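Local coordinates for protein probable aminotransferase (PDB 5YKR) that is a probable aminotransferase of class III, a member of the large group of enzymes that depend on pyridoxal phosphate, at residues A[176-179]-A[183-186]; A[87-92]-A[344-349]. All coordinates share one frame; numbering follows the deposited sequence.

Contact 1 of 2, residues A[176-179]-A[183-186]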
ATOM      1  N   GLU A 176       0.550   3.883  23.561  1.00  9.17           N
ATOM      2  CA  GLU A 176       0.949   2.964  24.643  1.00  9.78           C
ATOM      3  C   GLU A 176       0.498   3.559  25.962  1.00  9.89           C
ATOM      4  O   GLU A 176       0.122   4.730  26.034  1.00 10.07           O
ATOM      5  CB  GLU A 176       2.457   2.728  24.652  1.00 10.79           C
ATOM      6  CG  GLU A 176       3.274   3.932  25.075  1.00 11.42           C
ATOM      7  CD  GLU A 176       4.762   3.750  24.880  1.00 13.25           C
ATOM      8  OE1 GLU A 176       5.162   3.076  23.930  1.00 15.00           O
ATOM      9  OE2 GLU A 176       5.547   4.381  25.664  1.00 19.41           O
ATOM     10  N   PHE A 177       0.563   2.746  27.016  1.00  9.77           N
ATOM     11  CA  PHE A 177       0.334   3.275  28.360  1.00 10.41           C
ATOM     12  C   PHE A 177       1.674   3.767  28.930  1.00 11.32           C
ATOM     13  O   PHE A 177       2.673   3.047  28.892  1.00 12.25           O
ATOM     14  CB  PHE A 177      -0.235   2.248  29.278  1.00 10.37           C
ATOM     15  CG  PHE A 177      -1.709   1.956  29.078  1.00 10.65           C
ATOM     16  CD1 PHE A 177      -2.630   2.985  29.174  1.00 11.49           C
ATOM     17  CD2 PHE A 177      -2.186   0.680  28.850  1.00 11.82           C
ATOM     18  CE1 PHE A 177      -3.973   2.752  29.000  1.00 11.95           C
ATOM     19  CE2 PHE A 177      -3.515   0.453  28.693  1.00 11.96           C
ATOM     20  CZ  PHE A 177      -4.416   1.488  28.772  1.00 11.57           C
ATOM     21  N   ASP A 178       1.646   4.952  29.548  1.00 11.33           N
ATOM     22  CA  ASP A 178       2.790   5.449  30.310  1.00 11.95           C
ATOM     23  C   ASP A 178       2.736   4.873  31.742  1.00 12.34           C
ATOM     24  O   ASP A 178       1.877   4.073  32.067  1.00 12.99           O
ATOM     25  CB  ASP A 178       2.887   6.982  30.236  1.00 12.38           C
ATOM     26  CG  ASP A 178       1.848   7.696  31.060  1.00 12.74           C
ATOM     27  OD1 ASP A 178       1.099   7.048  31.818  1.00 12.82           O
ATOM     28  OD2 ASP A 178       1.827   8.952  30.940  1.00 16.05           O
ATOM     29  N   ALA A 179       3.661   5.296  32.578  1.00 14.01           N
ATOM     30  CA  ALA A 179       3.776   4.789  33.950  1.00 14.55           C
ATOM     31  C   ALA A 179       2.545   5.076  34.807  1.00 13.08           C
ATOM     32  O   ALA A 179       2.315   4.393  35.838  1.00 16.14           O
ATOM     33  CB  ALA A 179       5.025   5.393  34.600  1.00 16.99           C
ATOM     34  N   MET A 183      -2.877   7.037  28.252  1.00 10.70           N
ATOM     35  CA  MET A 183      -2.610   6.746  26.843  1.00 11.12           C
ATOM     36  C   MET A 183      -1.789   7.857  26.242  1.00 11.48           C
ATOM     37  O   MET A 183      -2.235   9.025  26.228  1.00 13.62           O
ATOM     38  CB  MET A 183      -3.953   6.626  26.123  1.00 11.86           C
ATOM     39  CG  MET A 183      -3.797   6.294  24.644  1.00 12.61           C
ATOM     40  SD  MET A 183      -5.334   6.214  23.738  1.00 12.48           S
ATOM     41  CE  MET A 183      -5.880   7.939  23.754  1.00 13.96           C
ATOM     42  N   VAL A 184      -0.623   7.507  25.719  1.00 10.94           N
ATOM     43  CA  VAL A 184       0.312   8.449  25.130  1.00 12.01           C
ATOM     44  C   VAL A 184       0.806   7.900  23.784  1.00 11.08           C
ATOM     45  O   VAL A 184       0.599   6.708  23.489  1.00 10.69           O
ATOM     46  CB  VAL A 184       1.529   8.726  26.077  1.00 12.79           C
ATOM     47  CG1 VAL A 184       1.059   9.341  27.388  1.00 15.67           C
ATOM     48  CG2 VAL A 184       2.401   7.529  26.296  1.00 12.69           C
ATOM     49  N   PRO A 185       1.424   8.742  22.963  1.00 11.67           N
ATOM     50  CA  PRO A 185       1.963   8.234  21.695  1.00 11.74           C
ATOM     51  C   PRO A 185       2.977   7.091  21.952  1.00 11.79           C
ATOM     52  O   PRO A 185       3.726   7.104  22.919  1.00 12.40           O
ATOM     53  CB  PRO A 185       2.642   9.442  21.102  1.00 13.01           C
ATOM     54  CG  PRO A 185       1.817  10.569  21.606  1.00 13.22           C
ATOM     55  CD  PRO A 185       1.550  10.191  23.041  1.00 13.36           C
ATOM     56  N   ARG A 186       2.970   6.087  21.074  1.00 10.73           N
ATOM     57  CA  ARG A 186       3.900   4.946  21.193  1.00 11.52           C
ATOM     58  C   ARG A 186       5.331   5.476  21.127  1.00 11.15           C
ATOM     59  O   ARG A 186       5.608   6.400  20.339  1.00 11.68           O
ATOM     60  CB  ARG A 186       3.642   3.938  20.027  1.00 11.21           C
ATOM     61  CG  ARG A 186       4.104   2.573  20.404  1.00 12.33           C
ATOM     62  CD  ARG A 186       4.074   1.557  19.369  1.00 13.88           C
ATOM     63  NE  ARG A 186       2.934   1.455  18.475  1.00 11.54           N
ATOM     64  CZ  ARG A 186       2.057   0.465  18.444  1.00 11.80           C
ATOM     65  NH1 ARG A 186       1.872  -0.301  19.495  1.00 12.36           N
ATOM     66  NH2 ARG A 186       1.333   0.266  17.329  1.00 10.76           N
TER

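Contact 2 of 2, residues A[87-92]-A[344-349]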
ATOM      1  N   ALA A  87       6.861 -13.913   2.976  1.00  9.68           N
ATOM      2  CA  ALA A  87       7.116 -15.168   2.263  1.00 10.39           C
ATOM      3  C   ALA A  87       6.823 -16.407   3.128  1.00 10.50           C
ATOM      4  O   ALA A  87       7.537 -17.405   3.079  1.00 10.75           O
ATOM      5  CB  ALA A  87       8.562 -15.207   1.721  1.00 11.05           C
ATOM      6  N   MET A  88       5.785 -16.324   3.943  1.00 10.52           N
ATOM      7  CA  MET A  88       5.434 -17.365   4.896  1.00 11.84           C
ATOM      8  C   MET A  88       5.399 -18.782   4.332  1.00 11.46           C
ATOM      9  O   MET A  88       5.742 -19.745   5.058  1.00 13.30           O
ATOM     10  CB  MET A  88       4.049 -17.039   5.503  1.00 14.51           C
ATOM     11  CG  MET A  88       3.470 -18.153   6.335  1.00 17.85           C
ATOM     12  SD  MET A  88       1.988 -17.601   7.151  1.00 18.90           S
ATOM     13  CE  MET A  88       1.548 -19.139   7.879  1.00 23.33           C
ATOM     14  N   PHE A  89       4.956 -18.928   3.090  1.00 11.07           N
ATOM     15  CA  PHE A  89       4.913 -20.265   2.479  1.00 11.26           C
ATOM     16  C   PHE A  89       6.118 -20.655   1.664  1.00 11.70           C
ATOM     17  O   PHE A  89       6.084 -21.656   0.945  1.00 14.88           O
ATOM     18  CB  PHE A  89       3.587 -20.460   1.725  1.00 12.42           C
ATOM     19  CG  PHE A  89       2.409 -20.313   2.619  1.00 15.39           C
ATOM     20  CD1 PHE A  89       1.976 -21.410   3.359  1.00 15.98           C
ATOM     21  CD2 PHE A  89       1.756 -19.095   2.740  1.00 17.14           C
ATOM     22  CE1 PHE A  89       0.976 -21.284   4.257  1.00 18.19           C
ATOM     23  CE2 PHE A  89       0.743 -18.953   3.693  1.00 18.12           C
ATOM     24  CZ  PHE A  89       0.370 -20.077   4.418  1.00 19.63           C
ATOM     25  N   GLY A  90       7.208 -19.895   1.851  1.00 10.57           N
ATOM     26  CA  GLY A  90       8.466 -20.114   1.151  1.00 10.97           C
ATOM     27  C   GLY A  90       8.699 -19.119   0.034  1.00 10.71           C
ATOM     28  O   GLY A  90       7.771 -18.437  -0.466  1.00 12.24           O
ATOM     29  N   HIS A  91       9.945 -19.034  -0.379  1.00  9.96           N
ATOM     30  CA  HIS A  91      10.318 -18.238  -1.528  1.00 10.88           C
ATOM     31  C   HIS A  91      10.001 -18.971  -2.814  1.00 10.18           C
ATOM     32  O   HIS A  91      10.228 -20.178  -2.912  1.00 11.15           O
ATOM     33  CB  HIS A  91      11.791 -17.886  -1.453  1.00 11.03           C
ATOM     34  CG  HIS A  91      12.145 -17.120  -0.231  1.00 11.61           C
ATOM     35  ND1 HIS A  91      11.642 -15.872   0.035  1.00 11.56           N
ATOM     36  CD2 HIS A  91      12.902 -17.471   0.836  1.00 10.26           C
ATOM     37  CE1 HIS A  91      12.130 -15.456   1.196  1.00 11.03           C
ATOM     38  NE2 HIS A  91      12.885 -16.417   1.725  1.00 11.04           N
ATOM     39  N   ALA A  92       9.554 -18.218  -3.835  1.00 10.84           N
ATOM     40  CA  ALA A  92       9.450 -18.780  -5.171  1.00 11.49           C
ATOM     41  C   ALA A  92       8.589 -20.069  -5.230  1.00 10.05           C
ATOM     42  O   ALA A  92       8.973 -21.063  -5.875  1.00 12.82           O
ATOM     43  CB  ALA A  92      10.851 -19.031  -5.754  1.00 12.82           C
ATOM     44  N   ALA A 344      -5.393 -21.899  -3.821  1.00  9.89           N
ATOM     45  CA  ALA A 344      -5.729 -23.219  -4.454  1.00 10.75           C
ATOM     46  C   ALA A 344      -4.628 -24.251  -4.239  1.00 10.73           C
ATOM     47  O   ALA A 344      -4.911 -25.431  -4.059  1.00 13.24           O
ATOM     48  CB  ALA A 344      -5.978 -23.033  -5.924  1.00 11.15           C
ATOM     49  N   GLU A 345      -3.372 -23.805  -4.296  1.00 10.38           N
ATOM     50  CA  GLU A 345      -2.240 -24.718  -4.387  1.00 10.99           C
ATOM     51  C   GLU A 345      -1.291 -24.723  -3.217  1.00 11.56           C
ATOM     52  O   GLU A 345      -0.569 -25.715  -3.045  1.00 15.06           O
ATOM     53  CB  GLU A 345      -1.444 -24.462  -5.675  1.00 11.12           C
ATOM     54  CG  GLU A 345      -2.276 -24.437  -6.933  1.00 12.41           C
ATOM     55  CD  GLU A 345      -2.920 -25.758  -7.289  1.00 13.85           C
ATOM     56  OE1 GLU A 345      -2.393 -26.829  -6.887  1.00 15.22           O
ATOM     57  OE2 GLU A 345      -3.951 -25.707  -7.958  1.00 16.57           O
ATOM     58  N   VAL A 346      -1.288 -23.670  -2.394  1.00  9.87           N
ATOM     59  CA  VAL A 346      -0.253 -23.518  -1.373  1.00 11.24           C
ATOM     60  C   VAL A 346      -0.782 -23.664   0.057  1.00 11.16           C
ATOM     61  O   VAL A 346      -0.230 -24.385   0.847  1.00 12.11           O
ATOM     62  CB  VAL A 346       0.485 -22.173  -1.559  1.00 12.76           C
ATOM     63  CG1 VAL A 346       1.530 -21.951  -0.490  1.00 14.27           C
ATOM     64  CG2 VAL A 346       1.135 -22.120  -2.931  1.00 13.15           C
ATOM     65  N   MET A 347      -1.835 -22.926   0.401  1.00 11.05           N
ATOM     66  CA  MET A 347      -2.377 -22.854   1.767  1.00 11.52           C
ATOM     67  C   MET A 347      -3.343 -23.995   2.012  1.00 12.33           C
ATOM     68  O   MET A 347      -4.541 -23.788   2.231  1.00 14.50           O
ATOM     69  CB  MET A 347      -3.063 -21.497   1.954  1.00 12.33           C
ATOM     70  CG  MET A 347      -2.104 -20.368   1.962  1.00 12.79           C
ATOM     71  SD  MET A 347      -2.827 -18.758   2.204  1.00 12.82           S
ATOM     72  CE  MET A 347      -3.611 -18.924   3.780  1.00 15.40           C
ATOM     73  N   THR A 348      -2.804 -25.207   1.948  1.00 13.09           N
ATOM     74  CA  THR A 348      -3.579 -26.424   2.056  1.00 13.35           C
ATOM     75  C   THR A 348      -3.416 -27.083   3.425  1.00 12.54           C
ATOM     76  O   THR A 348      -2.505 -26.795   4.179  1.00 13.20           O
ATOM     77  CB  THR A 348      -3.143 -27.444   0.990  1.00 14.61           C
ATOM     78  OG1 THR A 348      -1.782 -27.827   1.268  1.00 15.15           O
ATOM     79  CG2 THR A 348      -3.281 -26.837  -0.379  1.00 17.28           C
ATOM     80  N   GLU A 349      -4.316 -28.022   3.708  1.00 15.89           N
ATOM     81  CA  GLU A 349      -4.233 -28.788   4.963  1.00 16.45           C
ATOM     82  C   GLU A 349      -2.895 -29.533   5.011  1.00 15.53           C
ATOM     83  O   GLU A 349      -2.269 -29.598   6.061  1.00 16.42           O
ATOM     84  CB  GLU A 349      -5.392 -29.813   5.062  1.00 20.85           C
ATOM     85  CG  GLU A 349      -5.362 -30.715   6.295  1.00 29.65           C
ATOM     86  CD  GLU A 349      -6.615 -31.601   6.385  1.00 39.75           C
ATOM     87  OE1 GLU A 349      -7.628 -31.047   6.863  1.00 48.85           O
ATOM     88  OE2 GLU A 349      -6.630 -32.812   5.973  1.00 47.93           O
TER

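Contact 1 of 2, residues A[176-179]-A[183-186]
Glu176 and Val184 pair across two adjacent short antiparallel strands, with both side chains on the same face of the hairpin. Glu176 CG lies 3.9 Å from Val184 CG2, and the two side chains meet at a slant. Val184 CG2 also rests 3.6 Å from the backbone O of Glu176. Beyond CG the glutamate chain runs on extended and carries its carboxylate past Pro185 O to Arg186. There Glu176 OE1 comes within 3.5 Å of Arg186 CA and also touches Arg186 CG. The guanidinium turns away and makes no ion pair with this carboxylate. Its NE bonds to Gln174 OE1 and its NH2 to Asn165 OD1, while Glu176 OE1 accepts a bond from Ala187 N.

Asp178 meets both branches of the valine: its CB lies near CG1 and CG2, and its carboxylate touches CG1. The two side chains cross at about a right angle, with Asp178 OD2 3.7 Å from Val184 CG1. The chi1 of 74° sets CG of Asp178 between its own backbone N and carbonyl carbon, which leaves OD2 on Val184 and OD1 on Arg182 N, a hydrogen bond in the turn between the strands.

Phe177 and Met183 occupy the other face. Phe177 CD1 approaches Met183 N obliquely at 4.2 Å. Both side chains reach Leu202 of strand 200-203, at the edge of the large central sheet.

The backbones are joined by a reciprocal pair of bonds. Glu176 N gives to Val184 O at 2.8 Å, and Val184 N gives to Glu176 O at 2.9 Å with an N-H...O angle of 171°. Glu176 with Val184 is the hydrogen-bonded pair and Phe177 with Met183 the non-hydrogen-bonded one, as in a two-stranded antiparallel beta hairpin, here at the protein surface.

Contact 2 of 2, residues A[87-92]-A[344-349]
Phe89, in a type I beta turn from Ala87 to Gly90, lies beside the inverse gamma turn centred on Met347, near the end of helix 333-346, with Phe89 CA 7.2 Å from Val346 CA. The beta turn is closed by a bond from Gly90 N to Ala87 O. The phenylalanine side chain carries the contact, reaching Val346 with its base and Met347 with its outer end.

Val346 CG1 packs 3.4 Å from Phe89 CB and also touches CG of the ring. It comes at the ring obliquely. With chi1 at 178°, CG1 of Val346 stands opposite its own backbone N, and this is the branch that meets the phenylalanine.

The contact belongs to the class III aminotransferase fold and is buried. It joins the loop between strand 76-79 and helix 94-104 to the junction of helices 333-346 and 349-372.

Met347 covers one face of the ring. Met347 CG sits 3.5 Å from Phe89 CZ and makes a CH-pi contact, 3.8 Å from the centroid of that ring and 25° off its normal. The two side chains cross at about a right angle. The sulfur lies farther from the ring axis. Met347 SD is 4.6 Å from the centroid of the Phe89 ring, 43° off the normal, which makes an oblique Met-aromatic contact. Met88 CG lies over the opposite face, so the ring is held between two methionines.

Thr348 is the N-cap of helix 349-372, and its OG1 accepts a bond from Ala351 N. Met88 also touches Cys287, next to Lys286, the residue that carries the pyridoxal phosphate group. Met355 of helix 349-372 packs on Phe89, and Val96 of helix 94-104 packs on Val346.

Following the chain from the N terminus, residues 87-92 come first, in the loop after strand 76-79. The chain then runs through the large mixed sheet and its helices before residues 344-349 close contact 2 across 251 intervening residues. Contact 1 is nested inside this long loop. It closes a loop of its own with only three residues between its segments. Contact 2 joins the loop before helix 94-104 to the junction of helices 333-346 and 349-372, whereas contact 1 ties together neighbouring strands of one hairpin. The two lie on opposite sides of the chain's centre. Their centres are about 38 Å apart, and they do not touch.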